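Long-range contacts in surface glycan binding protein B (Bacteroides ovatus, PDB 6E57), which binds mixed-linkage beta-glucan, probably at the cell surface as part of the machinery by which a gut symbiont uses cereal glucans: residues 348-353 / 389-394; 365-370 / 405-410; 371-376 / 400-405. All coordinates share one frame; numbering follows the deposited sequence.

Contact 1: residues 348-353 / 389-394; sequences STLKVV and LILTQD
Ser348 meets the 389-394 segment through its backbone: its carbonyl O accepts the N-H of Leu391 (N to O 2.9 Å). The same oxygen also receives a CA-H...O contact from Ile390 CA at 3.4 Å, while the hydroxyl of Ser348 is engaged by the carbonyl of Thr345. Thr349 pairs with Ile390 as an antiparallel non-hydrogen-bonded pair, and on that face Thr349 OG1 lies 4.0 Å from Ile390 CG1, the two side chains crossing obliquely. Leu350 and Leu389 form the hydrogen-bonded pair: Leu350 N donates to Leu389 O at 2.8 Å, and Leu389 N returns a bond to Leu350 O at 2.9 Å. On this other face Leu391 turns CG beside its own backbone N (chi1 -60°), which brings its CD1 to 3.8 Å from Leu350 CB, and Leu367 and Phe405 cover Leu350. Strand 349-356 is thus bordered by strand 385-390, with strand 412-419 also paired to it. Three main-chain bonds supply the polar chemistry, so the join depends chiefly on backbone register, supplemented by leucine packing on one face.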
loop_
_atom_site.group_PDB
_atom_site.type_symbol
_atom_site.label_atom_id
_atom_site.label_comp_id
_atom_site.label_asym_id
_atom_site.label_seq_id
_atom_site.Cartn_x
_atom_site.Cartn_y
_atom_site.Cartn_z
ATOM N N SER A 348 -9.127 8.897 21.767
ATOM C CA SER A 348 -7.780 9.401 21.984
ATOM C C SER A 348 -6.786 8.236 21.963
ATOM O O SER A 348 -7.135 7.109 22.329
ATOM C CB SER A 348 -7.697 10.161 23.275
ATOM O OG SER A 348 -8.700 11.160 23.328
ATOM N N THR A 349 -5.555 8.535 21.537
ATOM C CA THR A 349 -4.483 7.553 21.426
ATOM C C THR A 349 -3.516 7.715 22.600
ATOM O O THR A 349 -2.843 8.741 22.710
ATOM C CB THR A 349 -3.724 7.703 20.103
ATOM O OG1 THR A 349 -4.680 7.706 19.044
ATOM C CG2 THR A 349 -2.719 6.596 19.874
ATOM N N LEU A 350 -3.464 6.696 23.467
ATOM C CA LEU A 350 -2.468 6.611 24.523
ATOM C C LEU A 350 -1.204 5.981 23.932
ATOM O O LEU A 350 -1.301 5.075 23.104
ATOM C CB LEU A 350 -3.019 5.773 25.682
ATOM C CG LEU A 350 -2.197 5.808 26.970
ATOM C CD1 LEU A 350 -2.407 7.114 27.716
ATOM C CD2 LEU A 350 -2.549 4.637 27.869
ATOM N N LYS A 351 -0.039 6.489 24.353
ATOM C CA LYS A 351 1.268 5.987 23.935
ATOM C C LYS A 351 2.124 5.757 25.183
ATOM O O LYS A 351 2.229 6.637 26.020
ATOM C CB LYS A 351 1.958 6.983 22.997
ATOM C CG LYS A 351 3.374 6.611 22.569
ATOM C CD LYS A 351 4.102 7.712 21.820
ATOM C CE LYS A 351 3.522 7.985 20.446
ATOM N NZ LYS A 351 4.227 9.092 19.756
ATOM N N VAL A 352 2.725 4.568 25.287
ATOM C CA VAL A 352 3.666 4.243 26.352
ATOM C C VAL A 352 5.032 3.966 25.716
ATOM O O VAL A 352 5.172 2.990 24.973
ATOM C CB VAL A 352 3.193 3.032 27.178
ATOM C CG1 VAL A 352 4.164 2.715 28.307
ATOM C CG2 VAL A 352 1.787 3.230 27.720
ATOM N N VAL A 353 6.014 4.832 26.003
ATOM C CA VAL A 353 7.402 4.626 25.588
ATOM C C VAL A 353 8.091 3.771 26.656
ATOM O O VAL A 353 8.172 4.174 27.815
ATOM C CB VAL A 353 8.151 5.956 25.368
ATOM C CG1 VAL A 353 9.582 5.731 24.893
ATOM C CG2 VAL A 353 7.408 6.874 24.408
ATOM N N LEU A 389 -2.267 2.701 21.817
ATOM C CA LEU A 389 -3.564 2.087 22.038
ATOM C C LEU A 389 -4.629 3.184 22.028
ATOM O O LEU A 389 -4.494 4.192 22.728
ATOM C CB LEU A 389 -3.546 1.361 23.385
ATOM C CG LEU A 389 -4.870 0.725 23.812
ATOM C CD1 LEU A 389 -5.130 -0.563 23.043
ATOM C CD2 LEU A 389 -4.887 0.465 25.311
ATOM N N ILE A 390 -5.684 2.970 21.238
ATOM C CA ILE A 390 -6.829 3.864 21.199
ATOM C C ILE A 390 -7.756 3.497 22.361
ATOM O O ILE A 390 -8.211 2.358 22.456
ATOM C CB ILE A 390 -7.540 3.795 19.832
ATOM C CG1 ILE A 390 -6.613 4.274 18.711
ATOM C CG2 ILE A 390 -8.847 4.575 19.853
ATOM C CD1 ILE A 390 -7.204 4.160 17.330
ATOM N N LEU A 391 -8.011 4.477 23.236
ATOM C CA LEU A 391 -8.886 4.323 24.389
ATOM C C LEU A 391 -10.335 4.607 23.971
ATOM O O LEU A 391 -10.711 5.758 23.748
ATOM C CB LEU A 391 -8.429 5.281 25.494
ATOM C CG LEU A 391 -7.001 5.075 25.996
ATOM C CD1 LEU A 391 -6.612 6.153 26.992
ATOM C CD2 LEU A 391 -6.836 3.697 26.613
ATOM N N THR A 392 -11.136 3.541 23.875
ATOM C CA THR A 392 -12.568 3.633 23.595
ATOM C C THR A 392 -13.306 4.115 24.849
ATOM O O THR A 392 -12.729 4.184 25.930
ATOM C CB THR A 392 -13.130 2.285 23.129
ATOM O OG1 THR A 392 -12.917 1.333 24.173
ATOM C CG2 THR A 392 -12.501 1.794 21.844
ATOM N N GLN A 393 -14.593 4.438 24.688
ATOM C CA GLN A 393 -15.434 4.877 25.798
ATOM C C GLN A 393 -15.604 3.723 26.797
ATOM O O GLN A 393 -15.700 3.955 28.000
ATOM C CB GLN A 393 -16.781 5.394 25.286
ATOM C CG GLN A 393 -17.687 5.954 26.377
ATOM C CD GLN A 393 -17.084 7.131 27.106
ATOM O OE1 GLN A 393 -16.827 8.183 26.527
ATOM N NE2 GLN A 393 -16.857 6.963 28.397
ATOM N N ASP A 394 -15.634 2.486 26.290
ATOM C CA ASP A 394 -15.740 1.292 27.133
ATOM C C ASP A 394 -14.467 1.134 27.974
ATOM O O ASP A 394 -14.549 0.858 29.161
ATOM C CB ASP A 394 -16.013 0.035 26.302
ATOM C CG ASP A 394 -17.476 -0.169 25.945
ATOM O OD1 ASP A 394 -18.283 0.744 26.197
ATOM O OD2 ASP A 394 -17.797 -1.245 25.422
#

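Contact 2: residues 365-370 / 405-410; sequences MQLATG and FLCVGH. With EDO (1,2-ethanediol), chain I.
Gln366 and Val408 form one of two hydrogen-bonded pairs in an antiparallel beta ladder between strands 364-369 and 405-409, part of a three-stranded sheet in which strand 364-369 is central. The segment axes run 152° apart in direction and approach to 4.6 Å, as expected of neighbouring strands with a twist. The backbone bonds come in reciprocal sets. Gln366 N donates a hydrogen bond to Val408 O and Val408 N to Gln366 O; Ala368 N reaches Leu406 O, and Leu406 N reaches Ala368 O at 2.7 Å. At the Met365-Gly409 non-hydrogen-bonded pair of this ladder, Met365 CA approaches Val408 O at 3.2 Å in a CA-H...O contact.

Apolar contacts divide between the two faces. Leu367, Cys407 and Met365 share one, turned to strands 349-356 and 412-419. There Leu367 CG sits at the edge of the Phe405 ring, 3.8 Å from CE1, and Leu367 CD2 also lies in the ring plane at that edge; the ring gets there because Phe405 CG is anti to the backbone N (chi1 172°), although the side chain leaves the backbone pointing away. Phe405 also stacks on Phe341. The other face carries Gln366, Ala368, Leu406 and Val408, and Trp372 of the glycan pocket rests against Leu406 and Val408, so the ladder backs the sugar-binding surface.

The polar side chains bond to neighbouring loops. Gln366 NE2 bonds to the carbonyl of Ala376 and weakly to a 1,2-ethanediol, probably from the crystallisation liquor, whereas Thr369 OG1 accepts from the backbone N atoms of Tyr371 and Thr373, besides meeting Glu402. Gly409, opposite Met365, has backbone angles that call for glycine. At the far end of the ladder, Leu406 CD1 closes over the turn, 3.5 Å from Thr369 O and 3.9 Å from Gly370 CA.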
loop_
_atom_site.group_PDB
_atom_site.type_symbol
_atom_site.label_atom_id
_atom_site.label_comp_id
_atom_site.label_asym_id
_atom_site.label_seq_id
_atom_site.Cartn_x
_atom_site.Cartn_y
_atom_site.Cartn_z
ATOM N N MET A 365 5.149 -6.931 28.633
ATOM C CA MET A 365 4.325 -5.840 29.164
ATOM C C MET A 365 2.863 -6.033 28.741
ATOM O O MET A 365 2.571 -6.720 27.761
ATOM C CB MET A 365 4.813 -4.472 28.672
ATOM C CG MET A 365 4.470 -4.178 27.220
ATOM S SD MET A 365 5.017 -2.536 26.680
ATOM C CE MET A 365 3.983 -1.481 27.694
ATOM N N GLN A 366 1.958 -5.406 29.499
ATOM C CA GLN A 366 0.536 -5.327 29.164
ATOM C C GLN A 366 -0.054 -4.067 29.811
ATOM O O GLN A 366 0.247 -3.755 30.963
ATOM C CB GLN A 366 -0.207 -6.583 29.631
ATOM C CG GLN A 366 -1.647 -6.663 29.129
ATOM C CD GLN A 366 -2.428 -7.831 29.685
ATOM O OE1 GLN A 366 -2.209 -8.272 30.809
ATOM N NE2 GLN A 366 -3.369 -8.330 28.901
ATOM N N LEU A 367 -0.879 -3.342 29.049
ATOM C CA LEU A 367 -1.684 -2.246 29.583
ATOM C C LEU A 367 -2.953 -2.847 30.193
ATOM O O LEU A 367 -3.607 -3.671 29.561
ATOM C CB LEU A 367 -2.028 -1.257 28.466
ATOM C CG LEU A 367 -0.970 -0.198 28.172
ATOM C CD1 LEU A 367 0.335 -0.834 27.730
ATOM C CD2 LEU A 367 -1.473 0.781 27.121
ATOM N N ALA A 368 -3.281 -2.430 31.419
ATOM C CA ALA A 368 -4.379 -3.022 32.162
ATOM C C ALA A 368 -5.019 -1.989 33.090
ATOM O O ALA A 368 -4.504 -0.885 33.272
ATOM C CB ALA A 368 -3.881 -4.210 32.944
ATOM N N THR A 369 -6.151 -2.391 33.678
ATOM C CA THR A 369 -6.832 -1.628 34.707
ATOM C C THR A 369 -6.166 -1.915 36.057
ATOM O O THR A 369 -5.243 -2.733 36.139
ATOM C CB THR A 369 -8.321 -1.983 34.768
ATOM O OG1 THR A 369 -8.416 -3.315 35.275
ATOM C CG2 THR A 369 -9.012 -1.883 33.426
ATOM N N GLY A 370 -6.669 -1.254 37.107
ATOM C CA GLY A 370 -6.229 -1.468 38.485
ATOM C C GLY A 370 -6.543 -2.868 38.988
ATOM O O GLY A 370 -5.921 -3.322 39.941
ATOM N N PHE A 405 -5.439 2.932 35.830
ATOM C CA PHE A 405 -4.598 2.399 34.771
ATOM C C PHE A 405 -3.326 1.805 35.383
ATOM O O PHE A 405 -2.760 2.379 36.312
ATOM C CB PHE A 405 -4.276 3.521 33.782
ATOM C CG PHE A 405 -3.259 3.184 32.725
ATOM C CD1 PHE A 405 -3.624 2.482 31.586
ATOM C CD2 PHE A 405 -1.941 3.594 32.857
ATOM C CE1 PHE A 405 -2.687 2.186 30.607
ATOM C CE2 PHE A 405 -1.003 3.291 31.881
ATOM C CZ PHE A 405 -1.378 2.588 30.758
ATOM N N LEU A 406 -2.891 0.658 34.848
ATOM C CA LEU A 406 -1.609 0.047 35.196
ATOM C C LEU A 406 -0.866 -0.353 33.916
ATOM O O LEU A 406 -1.479 -0.760 32.934
ATOM C CB LEU A 406 -1.839 -1.193 36.068
ATOM C CG LEU A 406 -2.346 -0.964 37.491
ATOM C CD1 LEU A 406 -2.474 -2.290 38.215
ATOM C CD2 LEU A 406 -1.435 -0.039 38.272
ATOM N N CYS A 407 0.464 -0.229 33.953
ATOM C CA CYS A 407 1.350 -1.001 33.093
ATOM C C CYS A 407 1.972 -2.122 33.934
ATOM O O CYS A 407 2.571 -1.882 34.983
ATOM C CB CYS A 407 2.425 -0.134 32.454
ATOM S SG CYS A 407 1.784 0.944 31.148
ATOM N N VAL A 408 1.800 -3.349 33.446
ATOM C CA VAL A 408 2.096 -4.568 34.158
ATOM C C VAL A 408 3.096 -5.365 33.310
ATOM O O VAL A 408 3.215 -5.116 32.112
ATOM C CB VAL A 408 0.771 -5.311 34.416
ATOM C CG1 VAL A 408 0.908 -6.822 34.389
ATOM C CG2 VAL A 408 0.121 -4.846 35.708
ATOM N N GLY A 409 3.828 -6.293 33.937
ATOM C CA GLY A 409 4.765 -7.166 33.223
ATOM C C GLY A 409 6.080 -7.340 33.964
ATOM O O GLY A 409 6.120 -7.271 35.199
ATOM N N HIS A 410 7.158 -7.568 33.197
ATOM C CA HIS A 410 8.489 -7.841 33.742
ATOM C C HIS A 410 9.585 -7.372 32.780
ATOM O O HIS A 410 9.454 -7.494 31.574
ATOM C CB HIS A 410 8.640 -9.336 34.046
ATOM C CG HIS A 410 10.001 -9.717 34.520
ATOM N ND1 HIS A 410 10.399 -9.547 35.832
ATOM C CD2 HIS A 410 11.055 -10.251 33.869
ATOM C CE1 HIS A 410 11.642 -9.960 35.969
ATOM N NE2 HIS A 410 12.068 -10.397 34.779
HETATM C C1 EDO I . -5.677 -11.388 29.772
HETATM O O1 EDO I . -5.647 -10.797 28.464
HETATM C C2 EDO I . -5.785 -10.296 30.836
HETATM O O2 EDO I . -7.162 -10.021 31.145
#

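Contact 3: residues 371-376 / 400-405; sequences YWTGLA and QAEAGF. With BGC (beta-D-glucopyranose), chain E; BGC (beta-D-glucopyranose), chain B; BGC (beta-D-glucopyranose), chain C; BGC (beta-D-glucopyranose), chain D.
Tyr371 has its ring held between protein and sugar: Glu402 CA lies over the centre of one face, 3.6 Å from the centroid and 11° off the normal in a CH-pi contact, while C5 of the chain C glucose covers the opposite face near the rim. Beneath the ring the Glu402 chain continues, its CG 3.5 Å from Tyr371 CD2 and its carboxylate plane only 11° from that of the ring. Extended beyond CG (chi2 -168°), the chain carries OE1 past the ring to Thr373, whose OG1 donates to its syn lone pair at 2.7 Å. That oxygen is also bonded to Thr369 OG1, so two hydroxyls grip it. At the ring's flank Ala403 CB comes within 3.7 Å of Tyr371 CE1. The loop 371-376, which follows strand 364-369, thereby packs on the end of helix 393-401 and forms part of the aromatic platform of the glycan site, a common device of carbohydrate-binding proteins. Trp372 extends the platform, one face lying under the chain D and chain E glucoses, and Tyr371 O accepts a hydrogen bond from O2 of the chain E sugar. Replacing Tyr371 by an alanine would probably leave the chain C glucose without the ring face under its C5 and open a gap above Glu402. Farther along, Leu375 CD1 lies 4.1 Å from Phe405 CD1, at the edge of that ring.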
loop_
_atom_site.group_PDB
_atom_site.type_symbol
_atom_site.label_atom_id
_atom_site.label_comp_id
_atom_site.label_asym_id
_atom_site.label_seq_id
_atom_site.Cartn_x
_atom_site.Cartn_y
_atom_site.Cartn_z
ATOM N N TYR A 371 -7.515 -3.539 38.349
ATOM C CA TYR A 371 -7.919 -4.926 38.660
ATOM C C TYR A 371 -7.127 -5.929 37.802
ATOM O O TYR A 371 -7.395 -7.131 37.853
ATOM C CB TYR A 371 -9.421 -5.125 38.418
ATOM C CG TYR A 371 -10.366 -4.389 39.341
ATOM C CD1 TYR A 371 -9.940 -3.365 40.176
ATOM C CD2 TYR A 371 -11.720 -4.694 39.344
ATOM C CE1 TYR A 371 -10.819 -2.689 41.006
ATOM C CE2 TYR A 371 -12.614 -4.023 40.162
ATOM C CZ TYR A 371 -12.162 -3.018 40.999
ATOM O OH TYR A 371 -13.031 -2.348 41.813
ATOM N N TRP A 372 -6.175 -5.420 37.006
ATOM C CA TRP A 372 -5.286 -6.202 36.129
ATOM C C TRP A 372 -6.054 -6.794 34.941
ATOM O O TRP A 372 -5.600 -7.758 34.331
ATOM C CB TRP A 372 -4.533 -7.289 36.910
ATOM C CG TRP A 372 -3.487 -6.754 37.838
ATOM C CD1 TRP A 372 -3.669 -5.881 38.871
ATOM C CD2 TRP A 372 -2.085 -7.069 37.827
ATOM N NE1 TRP A 372 -2.480 -5.632 39.500
ATOM C CE2 TRP A 372 -1.491 -6.348 38.884
ATOM C CE3 TRP A 372 -1.277 -7.889 37.035
ATOM C CZ2 TRP A 372 -0.129 -6.421 39.163
ATOM C CZ3 TRP A 372 0.070 -7.964 37.313
ATOM C CH2 TRP A 372 0.637 -7.232 38.358
ATOM N N THR A 373 -7.195 -6.191 34.595
ATOM C CA THR A 373 -7.920 -6.534 33.382
ATOM C C THR A 373 -7.196 -5.900 32.191
ATOM O O THR A 373 -7.026 -4.687 32.149
ATOM C CB THR A 373 -9.377 -6.063 33.446
ATOM O OG1 THR A 373 -9.927 -6.509 34.685
ATOM C CG2 THR A 373 -10.214 -6.575 32.293
ATOM N N GLY A 374 -6.777 -6.735 31.237
ATOM C CA GLY A 374 -6.048 -6.288 30.056
ATOM C C GLY A 374 -6.903 -5.413 29.154
ATOM O O GLY A 374 -8.037 -5.767 28.821
ATOM N N LEU A 375 -6.346 -4.256 28.779
ATOM C CA LEU A 375 -6.941 -3.342 27.815
ATOM C C LEU A 375 -6.536 -3.760 26.398
ATOM O O LEU A 375 -7.162 -3.350 25.420
ATOM C CB LEU A 375 -6.469 -1.921 28.126
ATOM C CG LEU A 375 -6.875 -1.394 29.498
ATOM C CD1 LEU A 375 -6.270 -0.024 29.753
ATOM C CD2 LEU A 375 -8.388 -1.344 29.627
ATOM N N ALA A 376 -5.474 -4.567 26.315
ATOM C CA ALA A 376 -5.008 -5.182 25.087
ATOM C C ALA A 376 -4.117 -6.378 25.441
ATOM O O ALA A 376 -3.890 -6.668 26.617
ATOM C CB ALA A 376 -4.271 -4.163 24.254
ATOM N N GLN A 400 -12.222 3.642 35.139
ATOM C CA GLN A 400 -12.847 4.309 36.289
ATOM C C GLN A 400 -13.500 3.271 37.212
ATOM O O GLN A 400 -13.472 3.410 38.427
ATOM C CB GLN A 400 -13.868 5.351 35.824
ATOM C CG GLN A 400 -13.257 6.491 35.018
ATOM C CD GLN A 400 -12.148 7.205 35.753
ATOM O OE1 GLN A 400 -12.342 7.735 36.845
ATOM N NE2 GLN A 400 -10.968 7.221 35.151
ATOM N N ALA A 401 -14.080 2.226 36.616
ATOM C CA ALA A 401 -14.759 1.152 37.345
ATOM C C ALA A 401 -13.755 0.257 38.089
ATOM O O ALA A 401 -14.105 -0.313 39.122
ATOM C CB ALA A 401 -15.597 0.342 36.387
ATOM N N GLU A 402 -12.528 0.130 37.558
ATOM C CA GLU A 402 -11.542 -0.848 38.040
ATOM C C GLU A 402 -10.237 -0.155 38.469
ATOM O O GLU A 402 -9.145 -0.602 38.124
ATOM C CB GLU A 402 -11.275 -1.895 36.955
ATOM C CG GLU A 402 -12.508 -2.696 36.563
ATOM C CD GLU A 402 -12.251 -3.930 35.712
ATOM O OE1 GLU A 402 -11.070 -4.238 35.453
ATOM O OE2 GLU A 402 -13.236 -4.586 35.310
ATOM N N ALA A 403 -10.365 0.941 39.222
ATOM C CA ALA A 403 -9.285 1.502 40.042
ATOM C C ALA A 403 -8.099 2.003 39.200
ATOM O O ALA A 403 -6.959 1.982 39.662
ATOM C CB ALA A 403 -8.842 0.470 41.052
ATOM N N GLY A 404 -8.371 2.478 37.981
ATOM C CA GLY A 404 -7.393 3.240 37.205
ATOM C C GLY A 404 -6.589 2.388 36.234
ATOM O O GLY A 404 -6.987 1.289 35.860
ATOM N N PHE A 405 -5.439 2.932 35.830
ATOM C CA PHE A 405 -4.598 2.399 34.771
ATOM C C PHE A 405 -3.326 1.805 35.383
ATOM O O PHE A 405 -2.760 2.379 36.312
ATOM C CB PHE A 405 -4.276 3.521 33.782
ATOM C CG PHE A 405 -3.259 3.184 32.725
ATOM C CD1 PHE A 405 -3.624 2.482 31.586
ATOM C CD2 PHE A 405 -1.941 3.594 32.857
ATOM C CE1 PHE A 405 -2.687 2.186 30.607
ATOM C CE2 PHE A 405 -1.003 3.291 31.881
ATOM C CZ PHE A 405 -1.378 2.588 30.758
HETATM C C2 BGC E . -6.061 -8.736 40.415
HETATM C C3 BGC E . -4.983 -9.798 40.531
HETATM C C4 BGC E . -3.688 -9.147 40.988
HETATM C C5 BGC E . -3.931 -8.411 42.301
HETATM C C6 BGC E . -2.665 -7.742 42.813
HETATM C C1 BGC E . -6.196 -7.981 41.741
HETATM O O2 BGC E . -7.292 -9.361 40.027
HETATM O O3 BGC E . -4.819 -10.442 39.268
HETATM O O4 BGC E . -2.698 -10.148 41.232
HETATM O O5 BGC E . -4.944 -7.423 42.132
HETATM O O6 BGC E . -2.968 -6.993 43.992
HETATM C C2 BGC B . -14.643 -4.306 44.570
HETATM C C3 BGC B . -13.354 -5.089 44.725
HETATM C C4 BGC B . -12.144 -4.176 44.621
HETATM C C5 BGC B . -12.274 -2.913 45.475
HETATM C C6 BGC B . -11.215 -1.890 45.075
HETATM C C1 BGC B . -14.681 -3.107 45.508
HETATM O O1 BGC B . -15.836 -2.314 45.214
HETATM O O2 BGC B . -15.734 -5.180 44.856
HETATM O O3 BGC B . -13.261 -6.085 43.704
HETATM O O4 BGC B . -10.988 -4.908 45.042
HETATM O O5 BGC B . -13.541 -2.280 45.310
HETATM O O6 BGC B . -10.513 -1.422 46.230
HETATM C C2 BGC C . -8.662 -5.150 44.530
HETATM C C3 BGC C . -7.638 -5.486 43.461
HETATM C C4 BGC C . -8.007 -6.771 42.740
HETATM C C5 BGC C . -9.458 -6.754 42.279
HETATM C C6 BGC C . -9.797 -8.071 41.591
HETATM C C1 BGC C . -10.079 -5.215 43.972
HETATM O O2 BGC C . -8.380 -3.843 45.043
HETATM O O3 BGC C . -6.360 -5.653 44.072
HETATM O O4 BGC C . -7.171 -6.937 41.587
HETATM O O5 BGC C . -10.311 -6.508 43.402
HETATM O O6 BGC C . -11.206 -8.209 41.442
HETATM C C2 BGC D . -0.473 -10.827 40.742
HETATM C C3 BGC D . 0.553 -11.095 39.653
HETATM C C4 BGC D . -0.018 -12.009 38.581
HETATM C C5 BGC D . -1.407 -11.533 38.139
HETATM C C6 BGC D . -2.105 -12.503 37.201
HETATM C C1 BGC D . -1.790 -10.356 40.148
HETATM O O2 BGC D . 0.022 -9.839 41.648
HETATM O O3 BGC D . 1.706 -11.712 40.227
HETATM O O4 BGC D . 0.885 -11.985 37.465
HETATM O O5 BGC D . -2.278 -11.343 39.250
HETATM O O6 BGC D . -3.123 -11.777 36.512
#

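Contact 2 is the buried one, contact 1 is partly buried and contact 3 lies at the surface beside the glycan. Contacts 1 and 2 are both antiparallel strand pairings built on main-chain bonds, and their apolar faces meet: Leu350 CD2 is 3.7 Å from Phe405 CE1, and Leu389 CD2 is 3.9 Å from Leu367 CD2. Contact 3 pairs no strands; it relies on a CH-pi contact and a side-chain hydrogen bond. Phe405 belongs to contacts 2 and 3, and helix 393-401 runs from contact 1 to contact 3. Contacts 2 and 3 are also joined where Val408 of the sheet packs on Trp372 of the sugar platform.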